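Local coordinates for NAD-dependent aldehyde dehydrogenase (Sinorhizobium meliloti, PDB 3U4J), which probably oxidises aldehydes to carboxylic acids with NAD or NADP as electron acceptor, as a tetrameric member of the aldehyde dehydrogenase family, at residues R329-G334 / T341-M346; E374-E379 / Y383-V388. All blocks are in the same frame, centred on the assembly; numbering follows the deposited sequence.

Contact 1 (R329-G334 / T341-M346); sequences RKVAFG and TKIGAM
Two successive amides of the 341-346 loop converge on one carbonyl oxygen, Ala332 O. Lys342 N reaches it at 2.7 Å from above the carbonyl plane, whereas Ile343 N lies 3.1 Å from Ala332 O, in that plane but with the more bent N-H (137°). On the other side of Phe333 the direction of donation reverses: Gly334 N gives its hydrogen to Ile343 O at 2.9 Å, nearly along the C=O axis. The same Ile343 O also receives a CA-H...O contact from Phe333. These bonds make a single beta bridge between Phe333 and Ile343, and the backbones come close enough for Phe333 CB to meet Ile343 CB at 3.5 Å. Gly334, with phi at 130°, adopts a backbone conformation in which a CB would collide with the preceding carbonyl. Its own O lies against the methyl Thr341 CG2 at 3.4 Å, while the Thr341 hydroxyl is bonded to Asp335 O in the intervening turn. With Val331 CG2 anti to the backbone N (chi1 67° for CG1), both methyls are turned to the loop: CG2 packs on Lys342 CB at 3.7 Å, and CG1 meets Ile343 CD1. The Lys342 chain bends at chi2, chi3 and chi4 and carries NZ to the carbonyl and indole of Trp504 of the second subunit, a residue that also packs against Val331 and Ile343. Asn6 ND2 bonds Val331 O. The contact follows helix 317-330 and precedes helix 349-364; strand 333-334 pairs in parallel with strand 7-8, and the Phe333 ring meets Phe7 and Pro386 of strand 383-390.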
ATOM      1  N   ARG A 329     -43.488  -4.843 -18.490  1.00 15.87           N
ATOM      2  CA  ARG A 329     -44.743  -4.332 -19.091  1.00 17.21           C
ATOM      3  C   ARG A 329     -45.064  -2.913 -18.627  1.00 16.71           C
ATOM      4  O   ARG A 329     -45.795  -2.191 -19.315  1.00 17.00           O
ATOM      5  CB  ARG A 329     -45.945  -5.172 -18.635  1.00 17.42           C
ATOM      6  CG  ARG A 329     -46.007  -6.541 -19.141  1.00 19.74           C
ATOM      7  CD  ARG A 329     -47.393  -7.096 -18.822  1.00 22.21           C
ATOM      8  NE  ARG A 329     -47.544  -7.523 -17.438  1.00 22.69           N
ATOM      9  CZ  ARG A 329     -47.380  -8.782 -17.046  1.00 26.09           C
ATOM     10  NH1 ARG A 329     -47.062  -9.730 -17.930  1.00 27.82           N
ATOM     11  NH2 ARG A 329     -47.539  -9.100 -15.780  1.00 28.24           N
ATOM     12  N   LYS A 330     -44.600  -2.551 -17.432  1.00 15.91           N
ATOM     13  CA  LYS A 330     -44.977  -1.284 -16.812  1.00 16.88           C
ATOM     14  C   LYS A 330     -43.922  -0.198 -16.992  1.00 16.57           C
ATOM     15  O   LYS A 330     -44.260   0.979 -17.063  1.00 17.25           O
ATOM     16  CB  LYS A 330     -45.219  -1.450 -15.307  1.00 16.98           C
ATOM     17  CG  LYS A 330     -46.399  -2.345 -14.917  1.00 21.75           C
ATOM     18  CD  LYS A 330     -46.314  -2.620 -13.406  1.00 25.66           C
ATOM     19  CE  LYS A 330     -47.655  -2.923 -12.787  1.00 32.11           C
ATOM     20  NZ  LYS A 330     -48.048  -4.343 -12.935  1.00 34.71           N
ATOM     21  N   VAL A 331     -42.650  -0.586 -17.035  1.00 15.73           N
ATOM     22  CA  VAL A 331     -41.551   0.391 -17.069  1.00 15.16           C
ATOM     23  C   VAL A 331     -41.651   1.426 -18.210  1.00 14.27           C
ATOM     24  O   VAL A 331     -41.818   1.079 -19.395  1.00 13.72           O
ATOM     25  CB  VAL A 331     -40.144  -0.306 -17.043  1.00 15.50           C
ATOM     26  CG1 VAL A 331     -39.878  -1.113 -18.312  1.00 15.44           C
ATOM     27  CG2 VAL A 331     -39.049   0.747 -16.819  1.00 15.84           C
ATOM     28  N   ALA A 332     -41.537   2.700 -17.845  1.00 13.72           N
ATOM     29  CA  ALA A 332     -41.744   3.793 -18.805  1.00 14.12           C
ATOM     30  C   ALA A 332     -40.538   3.984 -19.722  1.00 14.03           C
ATOM     31  O   ALA A 332     -39.390   4.137 -19.259  1.00 14.02           O
ATOM     32  CB  ALA A 332     -42.115   5.123 -18.069  1.00 13.77           C
ATOM     33  N   PHE A 333     -40.801   3.940 -21.024  1.00 13.15           N
ATOM     34  CA  PHE A 333     -39.762   4.157 -22.032  1.00 13.02           C
ATOM     35  C   PHE A 333     -40.269   5.125 -23.084  1.00 13.16           C
ATOM     36  O   PHE A 333     -41.492   5.254 -23.281  1.00 13.26           O
ATOM     37  CB  PHE A 333     -39.240   2.844 -22.633  1.00 12.65           C
ATOM     38  CG  PHE A 333     -40.153   2.210 -23.644  1.00 13.49           C
ATOM     39  CD1 PHE A 333     -39.775   2.151 -24.988  1.00 13.34           C
ATOM     40  CD2 PHE A 333     -41.363   1.644 -23.254  1.00 13.04           C
ATOM     41  CE1 PHE A 333     -40.604   1.555 -25.938  1.00 13.75           C
ATOM     42  CE2 PHE A 333     -42.208   1.056 -24.188  1.00 13.00           C
ATOM     43  CZ  PHE A 333     -41.825   1.004 -25.536  1.00 15.70           C
ATOM     44  N   GLY A 334     -39.344   5.830 -23.726  1.00 13.00           N
ATOM     45  CA  GLY A 334     -39.717   6.835 -24.726  1.00 12.94           C
ATOM     46  C   GLY A 334     -39.052   8.185 -24.509  1.00 12.30           C
ATOM     47  O   GLY A 334     -37.868   8.260 -24.196  1.00 11.22           O
ATOM     48  N   THR A 341     -39.613   9.025 -17.714  1.00 13.19           N
ATOM     49  CA  THR A 341     -38.986   8.025 -18.586  1.00 12.25           C
ATOM     50  C   THR A 341     -37.826   7.309 -17.889  1.00 12.10           C
ATOM     51  O   THR A 341     -36.965   7.963 -17.277  1.00 11.06           O
ATOM     52  CB  THR A 341     -38.499   8.687 -19.899  1.00 12.49           C
ATOM     53  OG1 THR A 341     -39.622   9.288 -20.558  1.00 12.61           O
ATOM     54  CG2 THR A 341     -37.865   7.645 -20.837  1.00 11.40           C
ATOM     55  N   LYS A 342     -37.795   5.986 -18.001  1.00 10.73           N
ATOM     56  CA  LYS A 342     -36.737   5.181 -17.382  1.00 11.71           C
ATOM     57  C   LYS A 342     -35.797   4.616 -18.439  1.00 10.73           C
ATOM     58  O   LYS A 342     -34.662   4.274 -18.143  1.00 10.67           O
ATOM     59  CB  LYS A 342     -37.337   4.024 -16.548  1.00 10.82           C
ATOM     60  CG  LYS A 342     -38.158   4.463 -15.325  1.00 13.89           C
ATOM     61  CD  LYS A 342     -37.317   5.124 -14.215  1.00 20.09           C
ATOM     62  CE  LYS A 342     -36.482   4.120 -13.419  1.00 23.15           C
ATOM     63  NZ  LYS A 342     -37.329   2.940 -13.035  1.00 28.63           N
ATOM     64  N   ILE A 343     -36.299   4.486 -19.663  1.00  9.96           N
ATOM     65  CA  ILE A 343     -35.558   3.904 -20.769  1.00  9.99           C
ATOM     66  C   ILE A 343     -35.757   4.811 -21.990  1.00 10.40           C
ATOM     67  O   ILE A 343     -36.879   5.139 -22.333  1.00  9.91           O
ATOM     68  CB  ILE A 343     -36.047   2.478 -21.126  1.00 10.28           C
ATOM     69  CG1 ILE A 343     -35.999   1.540 -19.917  1.00 10.45           C
ATOM     70  CG2 ILE A 343     -35.236   1.875 -22.330  1.00 11.39           C
ATOM     71  CD1 ILE A 343     -36.813   0.289 -20.113  1.00  9.00           C
ATOM     72  N   GLY A 344     -34.661   5.227 -22.619  1.00 10.49           N
ATOM     73  CA  GLY A 344     -34.729   6.179 -23.732  1.00 11.40           C
ATOM     74  C   GLY A 344     -34.528   5.582 -25.114  1.00 12.41           C
ATOM     75  O   GLY A 344     -35.035   4.495 -25.418  1.00 12.30           O
ATOM     76  N   ALA A 345     -33.802   6.307 -25.959  1.00 12.82           N
ATOM     77  CA  ALA A 345     -33.789   6.024 -27.392  1.00 13.35           C
ATOM     78  C   ALA A 345     -32.577   5.194 -27.777  1.00 13.25           C
ATOM     79  O   ALA A 345     -31.579   5.175 -27.041  1.00 13.15           O
ATOM     80  CB  ALA A 345     -33.809   7.370 -28.192  1.00 13.45           C
HETATM   81  N   MSE A 346     -32.664   4.516 -28.923  1.00 13.04           N
HETATM   82  CA  MSE A 346     -31.497   3.925 -29.577  1.00 13.83           C
HETATM   83  C   MSE A 346     -30.647   5.073 -30.143  1.00 13.78           C
HETATM   84  O   MSE A 346     -31.198   6.075 -30.622  1.00 13.61           O
HETATM   85  CB  MSE A 346     -31.910   3.015 -30.757  1.00 14.46           C
HETATM   86  CG  MSE A 346     -32.688   1.745 -30.421  1.00 17.77           C
HETATM   87 SE   MSE A 346     -31.601   0.423 -29.407  1.00 32.38          SE
HETATM   88  CE  MSE A 346     -32.013   1.134 -27.662  1.00 21.67           C
TER

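Contact 2 (E374-E379 / Y383-V388); sequences ERIGRE and YYAPTV
One water is gripped by three groups of the hairpin: it accepts from Arg375 NE at 2.9 Å and from Tyr383 N at 3.0 Å, and lies 2.8 Å from Ile376 O, to which it can donate. It thus links the two strands beside the direct Ile376 N to Tyr383 O bond. The direct bonds are two, Ile376 N to Tyr383 O (2.9 Å, the donor well above the carbonyl plane) and Ala385 N to Glu374 O (3.0 Å), whose donor lies closer to the carbonyl plane; both are nearly straight at the hydrogen. Between them Arg375 and Tyr384 form an antiparallel non-hydrogen-bonded pair. Arg375 folds back at chi2 and chi3, which lays CD 3.3 Å from Tyr383 O and brings that oxygen to the edge of the guanidinium, along with the water. Arg378 CZ lies over one face of the Arg375 guanidinium, offset toward the rim, while Arg375 NH2 forms a salt bridge with Glu349, a carboxylate that probably eases the closeness of the two arginines. The Tyr384 ring, CG anti to the backbone N (chi1 -157°), turns across Glu374, with Glu374 O 3.8 Å over the centre of one ring face; its hydroxyl bonds His356 ND1. A leucine in place of Tyr384 would probably leave His356 without this partner and the Glu374 peptide without the flat surface it lies against. On the other face of the hairpin from Arg375 and Tyr384, Ile376 CD1 presses on Ala385 CB at 3.3 Å, a tight fit. Thr387 OG1 donates to Ala385 O and accepts from Gly373 N, tying the strand to the residue before Glu374. Helix 349-364 packs against Glu374, Arg375, Tyr384 and Thr387, and strand 383-390 runs on between strands 368-371 and 407-413 of the mixed sheet.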
ATOM      1  N   GLU A 374     -39.603  -5.452 -31.452  1.00 17.51           N
ATOM      2  CA  GLU A 374     -39.826  -4.508 -32.581  1.00 19.73           C
ATOM      3  C   GLU A 374     -39.533  -3.073 -32.175  1.00 19.95           C
ATOM      4  O   GLU A 374     -39.525  -2.748 -30.991  1.00 19.12           O
ATOM      5  CB  GLU A 374     -41.271  -4.525 -33.098  1.00 20.14           C
ATOM      6  CG  GLU A 374     -41.757  -5.822 -33.763  1.00 25.57           C
ATOM      7  CD  GLU A 374     -41.149  -6.117 -35.153  1.00 31.05           C
ATOM      8  OE1 GLU A 374     -40.634  -5.192 -35.833  1.00 31.91           O
ATOM      9  OE2 GLU A 374     -41.211  -7.301 -35.567  1.00 33.11           O
ATOM     10  N   ARG A 375     -39.325  -2.229 -33.182  1.00 21.24           N
ATOM     11  CA  ARG A 375     -39.302  -0.775 -33.030  1.00 22.75           C
ATOM     12  C   ARG A 375     -40.650  -0.236 -32.600  1.00 23.65           C
ATOM     13  O   ARG A 375     -41.683  -0.810 -32.926  1.00 23.87           O
ATOM     14  CB  ARG A 375     -38.905  -0.140 -34.357  1.00 23.14           C
ATOM     15  CG  ARG A 375     -37.468  -0.386 -34.693  1.00 23.41           C
ATOM     16  CD  ARG A 375     -36.564   0.659 -34.029  1.00 24.78           C
ATOM     17  NE  ARG A 375     -36.751   1.989 -34.629  1.00 26.58           N
ATOM     18  CZ  ARG A 375     -36.269   2.351 -35.813  1.00 25.66           C
ATOM     19  NH1 ARG A 375     -35.551   1.499 -36.539  1.00 26.87           N
ATOM     20  NH2 ARG A 375     -36.517   3.571 -36.278  1.00 28.08           N
ATOM     21  N   ILE A 376     -40.639   0.854 -31.839  1.00 24.26           N
ATOM     22  CA  ILE A 376     -41.875   1.489 -31.374  1.00 25.31           C
ATOM     23  C   ILE A 376     -41.798   2.969 -31.761  1.00 25.11           C
ATOM     24  O   ILE A 376     -40.696   3.543 -31.780  1.00 25.20           O
ATOM     25  CB  ILE A 376     -42.075   1.285 -29.834  1.00 25.58           C
ATOM     26  CG1 ILE A 376     -42.985   0.093 -29.545  1.00 27.62           C
ATOM     27  CG2 ILE A 376     -42.794   2.444 -29.209  1.00 26.15           C
ATOM     28  CD1 ILE A 376     -42.335  -1.197 -29.657  1.00 30.22           C
ATOM     29  N   GLY A 377     -42.943   3.574 -32.094  1.00 25.22           N
ATOM     30  CA  GLY A 377     -43.005   5.010 -32.440  1.00 25.33           C
ATOM     31  C   GLY A 377     -42.052   5.396 -33.562  1.00 25.42           C
ATOM     32  O   GLY A 377     -41.299   6.378 -33.464  1.00 24.53           O
ATOM     33  N   ARG A 378     -42.088   4.614 -34.632  1.00 25.96           N
ATOM     34  CA  ARG A 378     -41.165   4.786 -35.759  1.00 27.23           C
ATOM     35  C   ARG A 378     -41.121   6.194 -36.338  1.00 27.36           C
ATOM     36  O   ARG A 378     -40.061   6.627 -36.798  1.00 27.45           O
ATOM     37  CB  ARG A 378     -41.485   3.801 -36.885  1.00 27.52           C
ATOM     38  CG  ARG A 378     -40.787   2.467 -36.754  1.00 30.98           C
ATOM     39  CD  ARG A 378     -41.202   1.513 -37.873  1.00 33.08           C
ATOM     40  NE  ARG A 378     -40.166   0.516 -38.139  1.00 36.73           N
ATOM     41  CZ  ARG A 378     -39.017   0.779 -38.766  1.00 37.22           C
ATOM     42  NH1 ARG A 378     -38.734   2.006 -39.184  1.00 37.24           N
ATOM     43  NH2 ARG A 378     -38.138  -0.187 -38.970  1.00 38.55           N
ATOM     44  N   GLU A 379     -42.252   6.905 -36.332  1.00 27.95           N
ATOM     45  CA  GLU A 379     -42.293   8.266 -36.918  1.00 28.33           C
ATOM     46  C   GLU A 379     -41.694   9.322 -35.988  1.00 27.06           C
ATOM     47  O   GLU A 379     -41.160  10.335 -36.456  1.00 27.04           O
ATOM     48  CB  GLU A 379     -43.720   8.688 -37.324  1.00 29.44           C
ATOM     49  CG  GLU A 379     -44.544   7.658 -38.141  1.00 33.81           C
ATOM     50  CD  GLU A 379     -43.908   7.258 -39.467  1.00 39.81           C
ATOM     51  OE1 GLU A 379     -42.783   6.688 -39.460  1.00 41.82           O
ATOM     52  OE2 GLU A 379     -44.557   7.486 -40.522  1.00 42.50           O
ATOM     53  N   TYR A 383     -36.777   4.159 -31.117  1.00 16.97           N
ATOM     54  CA  TYR A 383     -37.093   3.432 -29.896  1.00 16.62           C
ATOM     55  C   TYR A 383     -37.250   1.946 -30.172  1.00 17.16           C
ATOM     56  O   TYR A 383     -37.910   1.556 -31.155  1.00 17.24           O
ATOM     57  CB  TYR A 383     -38.373   3.970 -29.275  1.00 16.19           C
ATOM     58  CG  TYR A 383     -38.292   5.447 -28.924  1.00 16.07           C
ATOM     59  CD1 TYR A 383     -37.652   5.867 -27.763  1.00 13.61           C
ATOM     60  CD2 TYR A 383     -38.873   6.414 -29.758  1.00 14.68           C
ATOM     61  CE1 TYR A 383     -37.586   7.237 -27.433  1.00 15.47           C
ATOM     62  CE2 TYR A 383     -38.809   7.773 -29.452  1.00 15.03           C
ATOM     63  CZ  TYR A 383     -38.163   8.175 -28.272  1.00 16.20           C
ATOM     64  OH  TYR A 383     -38.096   9.500 -27.950  1.00 13.36           O
ATOM     65  N   TYR A 384     -36.669   1.128 -29.294  1.00 15.74           N
ATOM     66  CA  TYR A 384     -36.781  -0.319 -29.411  1.00 13.96           C
ATOM     67  C   TYR A 384     -37.471  -0.864 -28.169  1.00 13.58           C
ATOM     68  O   TYR A 384     -37.160  -0.452 -27.060  1.00 13.22           O
ATOM     69  CB  TYR A 384     -35.408  -0.971 -29.656  1.00 13.54           C
ATOM     70  CG  TYR A 384     -35.572  -2.318 -30.322  1.00 13.44           C
ATOM     71  CD1 TYR A 384     -35.604  -2.421 -31.716  1.00 16.39           C
ATOM     72  CD2 TYR A 384     -35.794  -3.468 -29.567  1.00 13.43           C
ATOM     73  CE1 TYR A 384     -35.831  -3.663 -32.358  1.00 16.30           C
ATOM     74  CE2 TYR A 384     -36.000  -4.707 -30.185  1.00 13.94           C
ATOM     75  CZ  TYR A 384     -36.019  -4.790 -31.576  1.00 14.99           C
ATOM     76  OH  TYR A 384     -36.228  -5.994 -32.178  1.00 14.38           O
ATOM     77  N   ALA A 385     -38.439  -1.762 -28.350  1.00 12.41           N
ATOM     78  CA  ALA A 385     -39.210  -2.257 -27.218  1.00 12.28           C
ATOM     79  C   ALA A 385     -38.357  -3.109 -26.262  1.00 11.61           C
ATOM     80  O   ALA A 385     -37.480  -3.824 -26.708  1.00 12.13           O
ATOM     81  CB  ALA A 385     -40.382  -3.082 -27.718  1.00 11.69           C
ATOM     82  N   PRO A 386     -38.618  -3.027 -24.945  1.00 12.40           N
ATOM     83  CA  PRO A 386     -37.994  -3.972 -24.033  1.00 12.40           C
ATOM     84  C   PRO A 386     -38.260  -5.406 -24.496  1.00 12.24           C
ATOM     85  O   PRO A 386     -39.426  -5.782 -24.765  1.00 12.37           O
ATOM     86  CB  PRO A 386     -38.712  -3.700 -22.714  1.00 12.06           C
ATOM     87  CG  PRO A 386     -39.036  -2.265 -22.778  1.00 13.33           C
ATOM     88  CD  PRO A 386     -39.417  -2.020 -24.216  1.00 11.73           C
ATOM     89  N   THR A 387     -37.189  -6.184 -24.578  1.00 12.27           N
ATOM     90  CA  THR A 387     -37.233  -7.495 -25.214  1.00 12.52           C
ATOM     91  C   THR A 387     -36.638  -8.580 -24.331  1.00 12.88           C
ATOM     92  O   THR A 387     -35.551  -8.404 -23.756  1.00 12.61           O
ATOM     93  CB  THR A 387     -36.500  -7.444 -26.582  1.00 12.89           C
ATOM     94  OG1 THR A 387     -37.116  -6.437 -27.414  1.00 12.76           O
ATOM     95  CG2 THR A 387     -36.518  -8.834 -27.299  1.00 12.30           C
ATOM     96  N   VAL A 388     -37.354  -9.702 -24.224  1.00 12.96           N
ATOM     97  CA  VAL A 388     -36.891 -10.859 -23.452  1.00 12.35           C
ATOM     98  C   VAL A 388     -37.004 -12.154 -24.275  1.00 13.51           C
ATOM     99  O   VAL A 388     -38.062 -12.440 -24.848  1.00 13.47           O
ATOM    100  CB  VAL A 388     -37.687 -11.023 -22.150  1.00 11.97           C
ATOM    101  CG1 VAL A 388     -37.226 -12.280 -21.398  1.00 12.52           C
ATOM    102  CG2 VAL A 388     -37.570  -9.775 -21.271  1.00 10.73           C
TER
HETATM  103  O   HOH W   1     -38.542   3.894 -33.490  1.00 19.60           O

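Along the chain the contacts come in series, neither nesting nor crossing. Contact 1 closes the six-residue loop that follows strand 333-334; helix 349-364 and strand 368-371 come next, and contact 2 then closes the short turn of the hairpin 375-376/383-390. Their centres are 10 Å apart, and Tyr383 joins them: its ring carbon CE1 packs on Gly334 C at 3.4 Å, its CD1 faces Gly344 O, and its ring meets Phe7 of strand 7-8 edge-to-face. Met346, a selenomethionine, adds a second junction against Tyr384 CB. Together they fasten the N-terminal strand, helix 349-364 and the edge of the mixed sheet. The side chains of Tyr383 and the calcium-binding Leu17 are about 9 Å apart.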